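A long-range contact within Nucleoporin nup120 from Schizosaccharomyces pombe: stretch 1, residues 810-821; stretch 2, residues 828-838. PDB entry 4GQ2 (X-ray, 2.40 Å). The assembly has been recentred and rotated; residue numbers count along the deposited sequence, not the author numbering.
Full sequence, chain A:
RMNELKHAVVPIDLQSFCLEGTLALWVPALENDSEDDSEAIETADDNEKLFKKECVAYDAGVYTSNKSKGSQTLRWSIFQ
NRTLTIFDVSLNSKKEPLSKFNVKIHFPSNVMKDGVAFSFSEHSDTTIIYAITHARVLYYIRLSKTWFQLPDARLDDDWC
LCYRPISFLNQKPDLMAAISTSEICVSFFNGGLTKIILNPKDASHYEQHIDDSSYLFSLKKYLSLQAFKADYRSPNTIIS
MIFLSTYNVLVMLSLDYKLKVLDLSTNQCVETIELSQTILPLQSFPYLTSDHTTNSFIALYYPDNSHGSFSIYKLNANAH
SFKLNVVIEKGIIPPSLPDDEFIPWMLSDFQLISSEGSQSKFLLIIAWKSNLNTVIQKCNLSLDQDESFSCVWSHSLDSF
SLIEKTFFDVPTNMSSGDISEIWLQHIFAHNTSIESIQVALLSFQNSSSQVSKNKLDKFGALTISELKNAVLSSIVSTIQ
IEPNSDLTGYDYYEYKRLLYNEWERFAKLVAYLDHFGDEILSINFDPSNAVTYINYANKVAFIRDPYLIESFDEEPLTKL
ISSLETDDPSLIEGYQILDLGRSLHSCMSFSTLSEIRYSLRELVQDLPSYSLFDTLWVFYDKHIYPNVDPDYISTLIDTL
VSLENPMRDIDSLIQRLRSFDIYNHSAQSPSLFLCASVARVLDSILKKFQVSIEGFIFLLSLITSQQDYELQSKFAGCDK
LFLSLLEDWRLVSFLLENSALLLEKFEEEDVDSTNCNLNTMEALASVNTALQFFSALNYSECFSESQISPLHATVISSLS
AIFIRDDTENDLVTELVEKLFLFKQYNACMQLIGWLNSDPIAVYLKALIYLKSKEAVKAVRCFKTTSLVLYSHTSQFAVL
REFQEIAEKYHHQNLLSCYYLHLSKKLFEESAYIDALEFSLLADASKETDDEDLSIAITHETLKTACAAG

Stretch 1, residues 810-821: NDLVTELVEKLF
Stretch 2 828-838: ACMQLIGWLNS

Stretch 1 begins outside the helix, which starts at Leu812 and runs on past Phe821. Stretch 2 enters already helical at Ala828; Ile833 to Trp835 keep helical phi/psi without the regular bonds. The chain then opens at Leu836 (-65/135). The helix axes run nearly antiparallel, at 151°, and approach to 9.7 Å. Val817 CA lies 5.8 Å from Cys829 CA, and Val813 CA lies 5.9 Å from Leu836 CA. The contact buries 545 Å², both sides summed.

No direct hydrogen bond crosses the contact; packing and two waters join it. Val813, Val817 and Leu820 point toward stretch 2. Both valines are t; their short branched side chains suit this close approach. Val813 CG1 sits 3.8 Å from Trp835 CB and 3.7 Å from Leu836 CD2. Trp835 (m) starts toward stretch 1, but its indole leads away.

Leu836 (m, t) leaves its backbone sideways and brings its end in. Leu836 CD2 lies 3.6 Å from Thr814 CA, and Leu836 CD1 is 4.1 Å from Val817 CG1. The leucine tip thus fills the hollow along Val813, Thr814 and Val817.

Cys829 (m) is the matching bump at the other end. Cys829 SG lies 3.7 Å from Val817 O, 3.8 Å from Leu820 CB and 3.5 Å from Phe821 N. It also meets the edge of the Phe821 ring (chi1 t). Leu820 (m, t) packs beside the sulfur: Leu820 CD1 is 4.2 Å from Ala828 CB and 3.9 Å from Leu832 CD1. Ala828 offers only a methyl here; Leu832 is also m, t.

The polar end is at the helix start. Asp811 (t) caps it through a weak bond from Val813 N to Asp811 OD2, 3.3 Å. Water 1 donates to Asp811 OD2 (2.9 Å), accepts from Asn837 N (2.8 Å) and bonds Thr814 OG1 (2.5 Å). Water 2 links Thr814 OG1 (2.7 Å) to Asn837 OD1 (3.3 Å). Thr814 is m; Asn837 is p.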

# COMPACT_ATOMS: atom_id res chain seq x y z
N ASN A 810 22.37 -12.06 -1.43
CA ASN A 810 21.33 -12.30 -0.45
C ASN A 810 19.96 -12.04 -1.07
O ASN A 810 19.85 -11.37 -2.10
CB ASN A 810 21.53 -11.44 0.79
CG ASN A 810 22.67 -11.94 1.67
OD1 ASN A 810 22.82 -13.14 1.89
ND2 ASN A 810 23.46 -11.01 2.19
N ASP A 811 18.93 -12.58 -0.44
CA ASP A 811 17.57 -12.43 -0.92
C ASP A 811 17.01 -11.04 -0.66
O ASP A 811 17.14 -10.50 0.44
CB ASP A 811 16.67 -13.47 -0.28
CG ASP A 811 15.39 -13.65 -1.03
OD1 ASP A 811 15.45 -14.09 -2.19
OD2 ASP A 811 14.32 -13.35 -0.46
N LEU A 812 16.37 -10.48 -1.69
CA LEU A 812 15.76 -9.15 -1.62
C LEU A 812 14.68 -9.04 -0.53
O LEU A 812 14.57 -8.00 0.14
CB LEU A 812 15.19 -8.79 -2.99
CG LEU A 812 14.68 -7.39 -3.37
CD1 LEU A 812 13.30 -7.09 -2.78
CD2 LEU A 812 15.70 -6.32 -3.03
N VAL A 813 13.88 -10.09 -0.35
CA VAL A 813 12.85 -10.09 0.69
C VAL A 813 13.50 -9.96 2.05
O VAL A 813 13.11 -9.12 2.86
CB VAL A 813 11.96 -11.34 0.64
CG1 VAL A 813 11.00 -11.37 1.81
CG2 VAL A 813 11.17 -11.39 -0.67
N THR A 814 14.52 -10.78 2.29
CA THR A 814 15.21 -10.75 3.57
C THR A 814 15.79 -9.37 3.84
O THR A 814 15.61 -8.82 4.93
CB THR A 814 16.30 -11.82 3.65
OG1 THR A 814 15.73 -13.11 3.36
CG2 THR A 814 16.90 -11.85 5.03
N GLU A 815 16.46 -8.81 2.83
CA GLU A 815 17.07 -7.48 2.93
C GLU A 815 16.04 -6.41 3.28
O GLU A 815 16.23 -5.65 4.22
CB GLU A 815 17.77 -7.12 1.63
CG GLU A 815 19.05 -7.92 1.35
CD GLU A 815 19.74 -7.50 0.06
OE1 GLU A 815 19.31 -6.52 -0.58
OE2 GLU A 815 20.74 -8.16 -0.31
N LEU A 816 14.95 -6.36 2.52
CA LEU A 816 13.95 -5.32 2.74
C LEU A 816 13.28 -5.48 4.10
O LEU A 816 13.21 -4.52 4.88
CB LEU A 816 12.92 -5.26 1.60
CG LEU A 816 11.76 -4.29 1.80
CD1 LEU A 816 12.26 -2.87 2.06
CD2 LEU A 816 10.81 -4.31 0.60
N VAL A 817 12.80 -6.69 4.39
CA VAL A 817 12.13 -6.99 5.67
C VAL A 817 13.05 -6.74 6.87
O VAL A 817 12.61 -6.20 7.90
CB VAL A 817 11.56 -8.42 5.71
CG1 VAL A 817 10.97 -8.74 7.07
CG2 VAL A 817 10.49 -8.60 4.64
N GLU A 818 14.32 -7.11 6.72
CA GLU A 818 15.31 -6.93 7.79
C GLU A 818 15.44 -5.44 8.14
O GLU A 818 15.48 -5.09 9.32
CB GLU A 818 16.66 -7.54 7.41
CG GLU A 818 17.62 -7.77 8.58
CD GLU A 818 18.66 -6.67 8.75
OE1 GLU A 818 18.73 -5.76 7.90
OE2 GLU A 818 19.41 -6.72 9.74
N LYS A 819 15.47 -4.59 7.13
CA LYS A 819 15.55 -3.14 7.34
C LYS A 819 14.28 -2.59 7.99
O LYS A 819 14.35 -1.73 8.88
CB LYS A 819 15.83 -2.40 6.04
CG LYS A 819 17.27 -2.47 5.57
CD LYS A 819 18.20 -1.72 6.53
CE LYS A 819 19.61 -1.64 5.99
NZ LYS A 819 20.14 -2.97 5.59
N LEU A 820 13.13 -3.08 7.55
CA LEU A 820 11.86 -2.68 8.14
C LEU A 820 11.86 -3.03 9.63
O LEU A 820 11.42 -2.23 10.46
CB LEU A 820 10.67 -3.35 7.42
CG LEU A 820 10.27 -2.81 6.05
CD1 LEU A 820 9.26 -3.72 5.36
CD2 LEU A 820 9.70 -1.40 6.17
N PHE A 821 12.39 -4.21 9.94
CA PHE A 821 12.47 -4.68 11.30
C PHE A 821 13.33 -3.74 12.13
O PHE A 821 12.88 -3.25 13.17
CB PHE A 821 13.01 -6.11 11.37
CG PHE A 821 12.94 -6.71 12.74
CD1 PHE A 821 11.76 -7.29 13.20
CD2 PHE A 821 14.05 -6.67 13.59
CE1 PHE A 821 11.69 -7.83 14.47
CE2 PHE A 821 13.98 -7.21 14.87
CZ PHE A 821 12.79 -7.79 15.31
N ALA A 828 4.27 -4.21 9.30
CA ALA A 828 4.70 -4.41 7.92
C ALA A 828 5.37 -5.76 7.75
O ALA A 828 4.98 -6.55 6.89
CB ALA A 828 5.65 -3.29 7.49
N CYS A 829 6.37 -6.02 8.60
CA CYS A 829 7.11 -7.28 8.61
C CYS A 829 6.18 -8.50 8.69
O CYS A 829 6.31 -9.46 7.90
CB CYS A 829 8.07 -7.30 9.79
SG CYS A 829 9.41 -6.10 9.66
N MET A 830 5.25 -8.44 9.64
CA MET A 830 4.29 -9.51 9.90
C MET A 830 3.36 -9.72 8.70
O MET A 830 3.02 -10.85 8.35
CB MET A 830 3.48 -9.19 11.17
CG MET A 830 2.63 -10.34 11.66
SD MET A 830 3.59 -11.77 12.20
CE MET A 830 2.27 -12.85 12.74
N GLN A 831 2.97 -8.62 8.07
CA GLN A 831 2.16 -8.67 6.87
C GLN A 831 2.92 -9.40 5.76
O GLN A 831 2.32 -10.14 4.98
CB GLN A 831 1.83 -7.24 6.41
CG GLN A 831 0.42 -7.04 5.89
CD GLN A 831 -0.60 -6.89 7.01
OE1 GLN A 831 -0.27 -6.45 8.11
NE2 GLN A 831 -1.85 -7.24 6.72
N LEU A 832 4.24 -9.18 5.73
CA LEU A 832 5.10 -9.67 4.63
C LEU A 832 5.81 -10.99 4.94
O LEU A 832 6.54 -11.52 4.08
CB LEU A 832 6.15 -8.60 4.28
CG LEU A 832 5.65 -7.26 3.75
CD1 LEU A 832 6.77 -6.24 3.78
CD2 LEU A 832 5.06 -7.39 2.34
N ILE A 833 5.60 -11.51 6.15
CA ILE A 833 6.38 -12.66 6.63
C ILE A 833 6.30 -13.91 5.76
O ILE A 833 7.23 -14.72 5.75
CB ILE A 833 6.04 -12.99 8.10
CG1 ILE A 833 7.23 -13.68 8.79
CG2 ILE A 833 4.71 -13.77 8.21
CD1 ILE A 833 7.12 -13.73 10.29
N GLY A 834 5.22 -14.07 5.00
CA GLY A 834 5.05 -15.27 4.16
C GLY A 834 5.94 -15.30 2.93
O GLY A 834 6.06 -16.32 2.28
N TRP A 835 6.58 -14.17 2.63
CA TRP A 835 7.51 -14.04 1.50
C TRP A 835 8.92 -14.43 1.83
O TRP A 835 9.70 -14.73 0.92
CB TRP A 835 7.51 -12.60 0.99
CG TRP A 835 6.22 -12.17 0.35
CD1 TRP A 835 5.28 -11.28 0.87
CD2 TRP A 835 5.68 -12.58 -0.96
NE1 TRP A 835 4.23 -11.12 -0.01
CE2 TRP A 835 4.41 -11.86 -1.12
CE3 TRP A 835 6.11 -13.43 -1.97
CZ2 TRP A 835 3.63 -12.00 -2.26
CZ3 TRP A 835 5.31 -13.56 -3.11
CH2 TRP A 835 4.10 -12.87 -3.25
N LEU A 836 9.28 -14.41 3.12
CA LEU A 836 10.64 -14.78 3.55
C LEU A 836 10.89 -16.24 3.25
O LEU A 836 10.03 -17.08 3.50
CB LEU A 836 10.85 -14.49 5.04
CG LEU A 836 11.05 -13.03 5.45
CD1 LEU A 836 10.89 -12.88 6.96
CD2 LEU A 836 12.41 -12.50 4.99
N ASN A 837 12.07 -16.54 2.70
CA ASN A 837 12.39 -17.90 2.29
C ASN A 837 12.96 -18.73 3.44
O ASN A 837 12.86 -18.33 4.60
CB ASN A 837 13.32 -17.90 1.05
CG ASN A 837 14.70 -17.28 1.32
OD1 ASN A 837 15.15 -17.18 2.46
ND2 ASN A 837 15.37 -16.89 0.26
N SER A 838 13.57 -19.88 3.12
CA SER A 838 14.03 -20.84 4.13
C SER A 838 15.50 -20.76 4.54
O SER A 838 15.96 -21.58 5.32
CB SER A 838 13.72 -22.26 3.66
OG SER A 838 12.33 -22.47 3.63
O HOH W 1 13.85 -14.38 2.23
O HOH W 2 17.57 -15.07 3.00